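Local coordinates for Cry23AA1 (Bacillus thuringiensis, PDB 4RHZ), which binds zinc and, as an aerolysin-fold toxin of the ETX/MTX2 family that forms a binary complex with Cry37Aa1, probably acts by forming pores in membranes, at residues A[81-87]-A[215-221]; A[36-42]-A[160-166]; A[109-113]-A[256-260]; A[169-175]-A[186-191]. All coordinates share one frame; numbering follows the deposited sequence.

Interaction 1: residues A[81-87]-A[215-221]; sequences ETSAVTE and GSGFIEG
Residues 81-85 and 215-221 run antiparallel, their axes 4.7 Å apart at the closest approach, with E81 opposite G221, S83 opposite I219 and V85 opposite G217 as non-hydrogen-bonded pairs. Between V85 and E87 the register slips by one residue. The carbonyl oxygen S216 O is gripped there by two amides reaching it from the same face of its plane, T86 N at 2.7 Å and E87 N at 2.9 Å, while S216 N returns a bond to a lone pair of E87 O. The side chains join at the same place: T86 OG1 and S216 OG are hydrogen-bonded at 3.1 Å.

On the face carrying T82, A84 and F218, the phenylalanine ring leans across to the neighbouring strand, its CG lodged between backbone N and carbonyl carbon (chi1 65°). T82 CG2 touches the ring edge, 3.7 Å from F218 CE1, and T86 CG2 lies at the edge near CD2. The backbone A84 N sits over the centre of one ring face. T82 and E220 run side by side, and T82 OG1 bonds T127 on the next strand. On the opposite face of the sheet, I219 CD1 packs 3.9 Å from S83 CB, and Y118 touches both residues. T86 and E87 facing S216 make a classic beta bulge, set in the long twisted sheet of an aerolysin-type toxin.

Interaction 2: residues A[36-42]-A[160-166]; sequences ESVTPQF and NVPVNVE
The F42 ring receives V161 on one face: methyl CG1 makes a CH-pi contact 4.2 Å from the centroid, 15° off the normal and displaced toward the rim. V161 CG2 meets the same ring at F42 CE1, and P162 CD approaches F42 CE2 obliquely at 3.9 Å. Two side-chain amides also meet, those of Q41 and N164, with planes 38° apart. Q41 NE2 donates in its own amide plane to N164 OD1 at 3.0 Å, but arrives above the plane of the asparagine carbonyl and not on a lone pair. Extended beyond CG, the Q41 chain crosses P162 at about a right angle and brings OE1 to 3.5 Å from P162 CB. N164 ND2 turns the other way, to a weak bond with T39 OG1.

Backbone bonds pair S37 with E166 and T39 with N164, and Q41 N continues the ladder to P162 O at 2.9 Å after the strand has ended. Alongside T39, a water joins T39 OG1 to E166 OE2, 2.6 Å from each, and is also within hydrogen-bonding distance of S37 O, with more acceptors around it than protons; the other carboxylate oxygen, E166 OE1, is held by H212. V38 sends CG1, anti to its backbone N (chi1 169°), to 3.6 Å from V163 CG2, and P40 lies near V161. Residues thus alternate between a polar face (S37, T39, N164, E166) and an apolar one (V38, P40, V163, V165) that packs on F101 and Y118 of the smaller sheet, a sandwich-like packing consistent with the aerolysin-type fold.

Interaction 3: residues A[109-113]-A[256-260]; sequences DVTLT and PNVTL
Three backbone hydrogen bonds join 109-113 to 256-260. T111 and T259 form a hydrogen-bonded antiparallel pair, with T111 N to T259 O at 3.0 Å and a longer return from T259 N to T111 O. Two residues on, T113 N donates to N257 O at 2.9 Å, and L112 and V258 face each other between these rungs as a non-hydrogen-bonded pair.

A side-chain amide extends the ladder. N257 ND2 reaches T113 O at 3.1 Å; the acceptor lies close to the amide plane of N257, but the donor stands 42° above the carbonyl plane and not on a lone pair. The bend that makes this possible starts at chi1 67°, which sets CG between the backbone N and carbonyl carbon and turns the amide back over T113. The same nitrogen also bonds Q223, so T113 and the strand 211-235 share it.

Apolar contacts gather on the side of L112 and V258. The two V258 methyls divide the work: CG1 meets V110 CG2 at 3.9 Å, whereas CG2 rests on L112 CB at 4.0 Å. L225 packs against both L112 and V258 from strand 211-235.

At the chain's last modelled residue, L260 CD1 lies loosely 4.4 Å from V110 CB. No direct side-chain hydrogen bond joins D109 to L260, and D109 has a long, weak ion pair with R226.

Bonded to both T113 O and Q223, N257 ties the end of the small sheet to strand 211-235 near the zinc site, its side chain about 6 Å from the metal; the L260 end is probably less firmly held.

Interaction 4: residues A[169-175]-A[186-191]; sequences MSGTLFC and AVYVSV
This is the pairing of two arms of a beta hairpin, strands 146-179 and 182-190, far from the centre of the chain and from the zinc site. L173 and V189 exchange backbone bonds, L173 N to V189 O at 2.9 Å, as do C175 and V187, where C175 N lies 2.7 Å from V187 O.

Between these rungs F174 and Y188 form a non-hydrogen-bonded pair of the antiparallel hairpin, which brings their rings together on one face. With CG anti to the backbone N (chi1 -172°), F174 turns an edge of its ring onto the tyrosine: CD1 stands over the Y188 face, toward the rim and 3.6 Å from CZ. Centroids are 5.0 Å apart and planes inclined at 55°, a tilted edge-to-face pair. T172 OG1 meets the edge of the tyrosine ring at Y188 CD1, 3.4 Å away, and F174 CZ reaches A186 CB.

On the reverse side C175 SG touches V189 CG2 at 4.0 Å, against helix 6-18, whose I10 and M14 pack on C175 and Y13 on V189. Past the hairpin strand, V191 opens helix 191-197 and lays CG1 3.9 Å from M169 CB, the two side chains crossing nearly at right angles.

In the fold
Interactions 1 and 2 are direct neighbours, their centres 8 Å apart: strand 211-235 lies beside strand 146-179, and backbone atoms of G215 and G217 meet V165 and V163. Both stand near the middle of the chain, each with a buried, largely apolar face against strand 111-119 and its more polar groups on the other face. That strand begins in interaction 3, in the second, smaller sheet, where the short C-terminal strand makes a smaller, more exposed contact. Interaction 4 continues strand 146-179 beyond interaction 2 and is peripheral, its centre about 35 Å from that of the chain: its aromatic face is partly exposed, while the C175 and V189 side is buried against helix 6-18.

Interaction 1: residues A[81-87]-A[215-221]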
# COMPACT_ATOMS: atom_id res chain seq x y z
N GLU A 81 5.94 -1.57 -9.76
CA GLU A 81 4.53 -1.38 -10.21
C GLU A 81 4.16 -2.43 -11.26
O GLU A 81 4.96 -2.81 -12.15
CB GLU A 81 4.31 -0.01 -10.82
CG GLU A 81 4.78 1.07 -9.92
CD GLU A 81 4.70 2.47 -10.51
OE1 GLU A 81 4.53 2.68 -11.74
OE2 GLU A 81 4.83 3.41 -9.69
N THR A 82 2.92 -2.89 -11.15
CA THR A 82 2.41 -3.97 -11.91
C THR A 82 0.95 -3.66 -12.26
O THR A 82 0.15 -3.18 -11.41
CB THR A 82 2.55 -5.22 -11.15
OG1 THR A 82 3.93 -5.44 -10.98
CG2 THR A 82 1.96 -6.48 -11.91
N SER A 83 0.65 -3.88 -13.54
CA SER A 83 -0.71 -3.90 -14.02
C SER A 83 -0.98 -5.01 -15.07
O SER A 83 -0.02 -5.62 -15.61
CB SER A 83 -1.10 -2.53 -14.51
OG SER A 83 -0.43 -2.26 -15.71
N ALA A 84 -2.26 -5.37 -15.22
CA ALA A 84 -2.74 -6.36 -16.24
C ALA A 84 -4.27 -6.23 -16.39
O ALA A 84 -4.95 -5.66 -15.51
CB ALA A 84 -2.37 -7.76 -15.86
N VAL A 85 -4.80 -6.70 -17.52
CA VAL A 85 -6.20 -6.91 -17.73
C VAL A 85 -6.34 -8.39 -17.38
O VAL A 85 -5.52 -9.20 -17.77
CB VAL A 85 -6.55 -6.69 -19.22
CG1 VAL A 85 -7.98 -7.27 -19.62
CG2 VAL A 85 -6.37 -5.22 -19.62
N THR A 86 -7.34 -8.75 -16.60
CA THR A 86 -7.58 -10.19 -16.29
C THR A 86 -8.85 -10.67 -17.01
O THR A 86 -9.03 -11.88 -17.25
CB THR A 86 -7.75 -10.39 -14.76
OG1 THR A 86 -8.66 -9.38 -14.30
CG2 THR A 86 -6.42 -10.14 -14.04
N GLU A 87 -9.69 -9.74 -17.40
CA GLU A 87 -10.87 -10.13 -18.21
C GLU A 87 -11.04 -9.14 -19.27
O GLU A 87 -11.37 -7.99 -18.97
CB GLU A 87 -12.14 -10.17 -17.35
CG GLU A 87 -12.24 -11.45 -16.46
CD GLU A 87 -13.55 -11.46 -15.72
OE1 GLU A 87 -13.81 -10.52 -14.91
OE2 GLU A 87 -14.38 -12.35 -15.99
N GLY A 215 -15.21 -5.71 -18.26
CA GLY A 215 -14.19 -6.67 -17.84
C GLY A 215 -13.41 -6.18 -16.62
O GLY A 215 -13.86 -5.29 -15.89
N SER A 216 -12.21 -6.71 -16.42
CA SER A 216 -11.50 -6.30 -15.24
C SER A 216 -9.97 -6.44 -15.31
O SER A 216 -9.39 -7.08 -16.24
CB SER A 216 -12.07 -7.06 -14.04
OG SER A 216 -11.60 -8.38 -14.13
N GLY A 217 -9.33 -5.84 -14.32
CA GLY A 217 -7.86 -5.99 -14.14
C GLY A 217 -7.39 -5.44 -12.82
O GLY A 217 -8.17 -5.34 -11.85
N PHE A 218 -6.13 -5.04 -12.76
CA PHE A 218 -5.63 -4.46 -11.50
C PHE A 218 -4.51 -3.43 -11.70
O PHE A 218 -3.92 -3.38 -12.77
CB PHE A 218 -5.24 -5.57 -10.53
CG PHE A 218 -4.08 -6.38 -11.01
CD1 PHE A 218 -2.78 -6.00 -10.70
CD2 PHE A 218 -4.29 -7.55 -11.78
CE1 PHE A 218 -1.68 -6.76 -11.15
CE2 PHE A 218 -3.22 -8.33 -12.24
CZ PHE A 218 -1.90 -7.93 -11.95
N ILE A 219 -4.22 -2.63 -10.67
CA ILE A 219 -2.97 -1.82 -10.61
C ILE A 219 -2.43 -2.08 -9.19
O ILE A 219 -3.17 -1.96 -8.21
CB ILE A 219 -3.32 -0.35 -10.92
CG1 ILE A 219 -2.12 0.59 -10.84
CG2 ILE A 219 -4.42 0.21 -9.97
CD1 ILE A 219 -1.08 0.23 -11.76
N GLU A 220 -1.20 -2.55 -9.07
CA GLU A 220 -0.64 -2.81 -7.81
C GLU A 220 0.80 -2.27 -7.73
O GLU A 220 1.45 -2.05 -8.78
CB GLU A 220 -0.71 -4.29 -7.44
CG GLU A 220 0.34 -5.08 -8.09
CD GLU A 220 0.42 -6.53 -7.60
OE1 GLU A 220 0.12 -6.81 -6.40
OE2 GLU A 220 0.82 -7.40 -8.41
N GLY A 221 1.32 -2.08 -6.51
CA GLY A 221 2.62 -1.33 -6.30
C GLY A 221 3.04 -1.26 -4.81
O GLY A 221 2.23 -1.53 -3.91

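Interaction 2: residues A[36-42]-A[160-166]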
# COMPACT_ATOMS: atom_id res chain seq x y z
N GLU A 36 -14.18 3.96 -23.94
CA GLU A 36 -13.21 3.15 -23.18
C GLU A 36 -12.98 3.82 -21.82
O GLU A 36 -12.89 5.06 -21.71
CB GLU A 36 -11.87 3.08 -23.90
CG GLU A 36 -11.90 2.29 -25.19
CD GLU A 36 -11.95 3.18 -26.41
OE1 GLU A 36 -12.72 4.17 -26.44
OE2 GLU A 36 -11.16 2.89 -27.34
N SER A 37 -12.87 3.00 -20.80
CA SER A 37 -12.82 3.52 -19.46
C SER A 37 -12.26 2.49 -18.53
O SER A 37 -12.88 1.43 -18.35
CB SER A 37 -14.22 3.90 -19.03
OG SER A 37 -14.22 4.33 -17.67
N VAL A 38 -11.09 2.77 -17.96
CA VAL A 38 -10.59 1.94 -16.87
C VAL A 38 -10.77 2.73 -15.55
O VAL A 38 -10.27 3.85 -15.40
CB VAL A 38 -9.11 1.59 -17.09
CG1 VAL A 38 -8.51 0.94 -15.83
CG2 VAL A 38 -8.93 0.69 -18.36
N THR A 39 -11.54 2.18 -14.63
CA THR A 39 -11.80 2.83 -13.38
C THR A 39 -11.50 1.92 -12.17
O THR A 39 -11.86 0.75 -12.15
CB THR A 39 -13.23 3.44 -13.29
OG1 THR A 39 -14.17 2.40 -13.42
CG2 THR A 39 -13.50 4.54 -14.37
N PRO A 40 -10.81 2.49 -11.16
CA PRO A 40 -10.43 1.83 -9.91
C PRO A 40 -11.69 1.53 -9.15
O PRO A 40 -12.55 2.35 -9.14
CB PRO A 40 -9.61 2.91 -9.18
CG PRO A 40 -10.19 4.22 -9.71
CD PRO A 40 -10.42 3.91 -11.18
N GLN A 41 -11.80 0.37 -8.52
CA GLN A 41 -12.99 0.05 -7.77
C GLN A 41 -13.13 0.89 -6.47
O GLN A 41 -14.26 1.08 -6.00
CB GLN A 41 -13.06 -1.45 -7.48
CG GLN A 41 -13.48 -2.18 -8.75
CD GLN A 41 -13.73 -3.67 -8.60
OE1 GLN A 41 -13.62 -4.26 -7.50
NE2 GLN A 41 -14.06 -4.31 -9.74
N PHE A 42 -12.00 1.34 -5.91
CA PHE A 42 -11.94 2.27 -4.79
C PHE A 42 -10.70 3.09 -4.99
O PHE A 42 -9.85 2.78 -5.82
CB PHE A 42 -11.93 1.54 -3.42
CG PHE A 42 -10.85 0.48 -3.27
CD1 PHE A 42 -9.53 0.85 -2.98
CD2 PHE A 42 -11.15 -0.86 -3.42
CE1 PHE A 42 -8.52 -0.12 -2.84
CE2 PHE A 42 -10.16 -1.84 -3.29
CZ PHE A 42 -8.82 -1.45 -3.00
N ASN A 160 -3.08 -2.66 -3.76
CA ASN A 160 -3.52 -3.64 -4.76
C ASN A 160 -4.96 -3.31 -5.10
O ASN A 160 -5.87 -3.61 -4.32
CB ASN A 160 -3.40 -5.05 -4.24
CG ASN A 160 -3.61 -6.13 -5.38
OD1 ASN A 160 -4.09 -5.83 -6.50
ND2 ASN A 160 -3.25 -7.38 -5.07
N VAL A 161 -5.19 -2.65 -6.24
CA VAL A 161 -6.55 -2.14 -6.51
C VAL A 161 -7.19 -2.81 -7.75
O VAL A 161 -6.63 -2.73 -8.82
CB VAL A 161 -6.55 -0.65 -6.71
CG1 VAL A 161 -7.97 -0.12 -6.83
CG2 VAL A 161 -5.80 0.10 -5.56
N PRO A 162 -8.35 -3.48 -7.58
CA PRO A 162 -9.06 -3.97 -8.76
C PRO A 162 -9.53 -2.82 -9.61
O PRO A 162 -9.96 -1.78 -9.07
CB PRO A 162 -10.25 -4.75 -8.18
CG PRO A 162 -9.87 -5.11 -6.74
CD PRO A 162 -8.96 -3.97 -6.32
N VAL A 163 -9.40 -2.94 -10.93
CA VAL A 163 -10.01 -1.93 -11.79
C VAL A 163 -11.06 -2.60 -12.71
O VAL A 163 -10.98 -3.83 -13.02
CB VAL A 163 -8.97 -1.11 -12.60
CG1 VAL A 163 -7.88 -0.54 -11.68
CG2 VAL A 163 -8.32 -1.96 -13.70
N ASN A 164 -12.03 -1.78 -13.11
CA ASN A 164 -12.99 -2.10 -14.12
C ASN A 164 -12.42 -1.72 -15.47
O ASN A 164 -11.96 -0.59 -15.64
CB ASN A 164 -14.24 -1.27 -13.89
CG ASN A 164 -14.88 -1.58 -12.56
OD1 ASN A 164 -15.00 -2.75 -12.16
ND2 ASN A 164 -15.24 -0.52 -11.85
N VAL A 165 -12.47 -2.65 -16.42
CA VAL A 165 -11.97 -2.46 -17.79
C VAL A 165 -13.20 -2.57 -18.75
O VAL A 165 -13.71 -3.65 -18.99
CB VAL A 165 -10.91 -3.56 -18.10
CG1 VAL A 165 -10.38 -3.45 -19.51
CG2 VAL A 165 -9.74 -3.52 -17.09
N GLU A 166 -13.67 -1.45 -19.25
CA GLU A 166 -14.97 -1.32 -19.84
C GLU A 166 -14.93 -0.59 -21.15
O GLU A 166 -14.09 0.31 -21.35
CB GLU A 166 -15.90 -0.53 -18.91
CG GLU A 166 -16.30 -1.36 -17.72
CD GLU A 166 -17.29 -0.61 -16.86
OE1 GLU A 166 -18.48 -0.94 -16.90
OE2 GLU A 166 -16.91 0.36 -16.18
O HOH W 1 -14.65 1.63 -15.90

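Interaction 3: residues A[109-113]-A[256-260]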
# COMPACT_ATOMS: atom_id res chain seq x y z
N ASP A 109 -3.24 11.68 4.66
CA ASP A 109 -3.27 12.95 3.95
C ASP A 109 -2.34 13.00 2.74
O ASP A 109 -2.09 14.04 2.11
CB ASP A 109 -2.94 14.08 4.95
CG ASP A 109 -1.54 14.67 4.73
OD1 ASP A 109 -1.50 15.72 4.02
OD2 ASP A 109 -0.53 14.10 5.25
N VAL A 110 -1.81 11.84 2.44
CA VAL A 110 -0.86 11.74 1.39
C VAL A 110 -1.62 11.08 0.20
O VAL A 110 -2.57 10.30 0.40
CB VAL A 110 0.38 11.03 1.95
CG1 VAL A 110 -0.03 10.17 3.18
CG2 VAL A 110 1.15 10.26 0.90
N THR A 111 -1.22 11.50 -1.01
CA THR A 111 -1.81 11.14 -2.26
C THR A 111 -0.75 10.55 -3.16
O THR A 111 0.29 11.18 -3.32
CB THR A 111 -2.38 12.42 -2.95
OG1 THR A 111 -3.80 12.42 -2.80
CG2 THR A 111 -2.07 12.49 -4.48
N LEU A 112 -0.99 9.39 -3.79
CA LEU A 112 -0.02 8.99 -4.82
C LEU A 112 -0.62 8.85 -6.24
O LEU A 112 -1.78 8.41 -6.41
CB LEU A 112 0.87 7.81 -4.39
CG LEU A 112 0.44 6.35 -4.53
CD1 LEU A 112 0.23 5.98 -5.99
CD2 LEU A 112 1.45 5.36 -3.99
N THR A 113 0.20 9.23 -7.20
CA THR A 113 -0.13 9.20 -8.61
C THR A 113 0.59 8.12 -9.35
O THR A 113 1.82 8.04 -9.35
CB THR A 113 0.19 10.55 -9.28
OG1 THR A 113 -0.80 11.47 -8.84
CG2 THR A 113 0.07 10.47 -10.85
N PRO A 256 8.51 11.60 -6.05
CA PRO A 256 8.04 12.47 -7.22
C PRO A 256 6.53 12.39 -7.52
O PRO A 256 5.84 13.45 -7.78
CB PRO A 256 8.85 11.96 -8.42
CG PRO A 256 9.95 11.03 -7.84
CD PRO A 256 9.59 10.65 -6.40
N ASN A 257 6.00 11.17 -7.40
CA ASN A 257 4.58 10.91 -7.68
C ASN A 257 3.73 11.10 -6.47
O ASN A 257 2.57 10.70 -6.49
CB ASN A 257 4.37 9.49 -8.22
CG ASN A 257 4.67 8.39 -7.17
OD1 ASN A 257 5.52 8.57 -6.26
ND2 ASN A 257 3.98 7.23 -7.30
N VAL A 258 4.28 11.72 -5.42
CA VAL A 258 3.52 11.91 -4.17
C VAL A 258 3.34 13.39 -3.90
O VAL A 258 4.26 14.19 -4.19
CB VAL A 258 4.23 11.22 -2.93
CG1 VAL A 258 3.70 11.74 -1.61
CG2 VAL A 258 4.11 9.69 -2.99
N THR A 259 2.18 13.72 -3.33
CA THR A 259 1.71 15.08 -3.09
C THR A 259 0.85 15.10 -1.80
O THR A 259 0.40 14.03 -1.34
CB THR A 259 0.91 15.60 -4.38
OG1 THR A 259 1.79 15.68 -5.51
CG2 THR A 259 0.29 16.99 -4.17
N LEU A 260 0.66 16.27 -1.18
CA LEU A 260 -0.39 16.43 -0.12
C LEU A 260 -1.25 17.72 -0.22
O LEU A 260 -1.57 18.42 0.76
CB LEU A 260 0.14 16.21 1.30
CG LEU A 260 1.59 16.37 1.78
CD1 LEU A 260 2.21 15.00 1.92
CD2 LEU A 260 2.41 17.32 0.87
O HOH W 2 -2.25 18.96 3.04

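Interaction 4: residues A[169-175]-A[186-191]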
# COMPACT_ATOMS: atom_id res chain seq x y z
N MET A 169 -19.68 -0.94 -27.68
CA MET A 169 -19.46 -1.41 -29.03
C MET A 169 -20.80 -1.29 -29.75
O MET A 169 -21.86 -1.59 -29.16
CB MET A 169 -19.00 -2.85 -28.99
CG MET A 169 -17.55 -3.00 -28.70
SD MET A 169 -17.00 -4.73 -28.70
CE MET A 169 -15.58 -4.64 -27.59
N SER A 170 -20.76 -0.82 -30.98
CA SER A 170 -21.94 -0.81 -31.84
C SER A 170 -21.48 -1.24 -33.23
O SER A 170 -20.26 -1.17 -33.55
CB SER A 170 -22.55 0.58 -31.93
OG SER A 170 -21.58 1.41 -32.52
N GLY A 171 -22.46 -1.69 -34.03
CA GLY A 171 -22.14 -2.18 -35.36
C GLY A 171 -22.18 -3.68 -35.52
O GLY A 171 -22.55 -4.38 -34.60
N THR A 172 -21.80 -4.18 -36.71
CA THR A 172 -22.08 -5.57 -37.02
C THR A 172 -20.87 -6.22 -37.63
O THR A 172 -19.92 -5.55 -38.03
CB THR A 172 -23.19 -5.67 -38.08
OG1 THR A 172 -22.78 -4.95 -39.26
CG2 THR A 172 -24.52 -5.11 -37.57
N LEU A 173 -20.91 -7.55 -37.68
CA LEU A 173 -20.00 -8.32 -38.51
C LEU A 173 -20.82 -8.91 -39.65
O LEU A 173 -21.99 -9.31 -39.47
CB LEU A 173 -19.34 -9.47 -37.72
CG LEU A 173 -18.29 -8.94 -36.72
CD1 LEU A 173 -19.03 -8.54 -35.40
CD2 LEU A 173 -17.19 -9.98 -36.49
N PHE A 174 -20.17 -8.97 -40.80
CA PHE A 174 -20.69 -9.68 -41.91
C PHE A 174 -20.24 -11.10 -41.83
O PHE A 174 -19.05 -11.35 -41.91
CB PHE A 174 -20.26 -9.04 -43.24
CG PHE A 174 -20.97 -9.68 -44.44
CD1 PHE A 174 -22.36 -9.68 -44.51
CD2 PHE A 174 -20.27 -10.36 -45.37
CE1 PHE A 174 -23.03 -10.29 -45.55
CE2 PHE A 174 -20.93 -11.00 -46.41
CZ PHE A 174 -22.32 -10.94 -46.51
N CYS A 175 -21.16 -12.05 -41.70
CA CYS A 175 -20.77 -13.46 -41.51
C CYS A 175 -21.23 -14.45 -42.62
O CYS A 175 -22.42 -14.52 -42.99
CB CYS A 175 -21.18 -13.99 -40.11
SG CYS A 175 -21.20 -12.67 -38.78
N ALA A 186 -25.21 -15.78 -45.26
CA ALA A 186 -24.52 -14.55 -45.42
C ALA A 186 -25.31 -13.51 -44.71
O ALA A 186 -26.12 -12.84 -45.34
CB ALA A 186 -24.37 -14.21 -46.88
N VAL A 187 -25.07 -13.36 -43.39
CA VAL A 187 -25.89 -12.51 -42.51
C VAL A 187 -25.06 -11.47 -41.68
O VAL A 187 -23.84 -11.58 -41.53
CB VAL A 187 -26.67 -13.40 -41.55
CG1 VAL A 187 -27.65 -14.42 -42.31
CG2 VAL A 187 -25.70 -14.21 -40.72
N TYR A 188 -25.73 -10.45 -41.16
CA TYR A 188 -25.08 -9.50 -40.33
C TYR A 188 -25.50 -9.76 -38.91
O TYR A 188 -26.70 -9.95 -38.67
CB TYR A 188 -25.55 -8.10 -40.66
CG TYR A 188 -25.00 -7.56 -41.92
CD1 TYR A 188 -23.86 -6.80 -41.91
CD2 TYR A 188 -25.66 -7.76 -43.15
CE1 TYR A 188 -23.35 -6.25 -43.07
CE2 TYR A 188 -25.16 -7.19 -44.33
CZ TYR A 188 -23.99 -6.45 -44.30
OH TYR A 188 -23.48 -5.88 -45.47
N VAL A 189 -24.53 -9.74 -38.00
CA VAL A 189 -24.78 -10.03 -36.60
C VAL A 189 -24.14 -8.94 -35.76
O VAL A 189 -22.96 -8.66 -35.96
CB VAL A 189 -24.23 -11.40 -36.20
CG1 VAL A 189 -24.56 -11.68 -34.73
CG2 VAL A 189 -24.80 -12.51 -37.14
N SER A 190 -24.97 -8.25 -34.97
CA SER A 190 -24.60 -7.23 -33.98
C SER A 190 -23.78 -7.87 -32.90
O SER A 190 -23.90 -9.06 -32.64
CB SER A 190 -25.86 -6.83 -33.20
OG SER A 190 -26.43 -5.63 -33.64
N VAL A 191 -23.08 -7.05 -32.14
CA VAL A 191 -22.46 -7.46 -30.89
C VAL A 191 -23.51 -7.44 -29.77
O VAL A 191 -23.54 -8.32 -28.89
CB VAL A 191 -21.19 -6.56 -30.67
CG1 VAL A 191 -21.54 -5.00 -31.02
CG2 VAL A 191 -20.51 -6.83 -29.34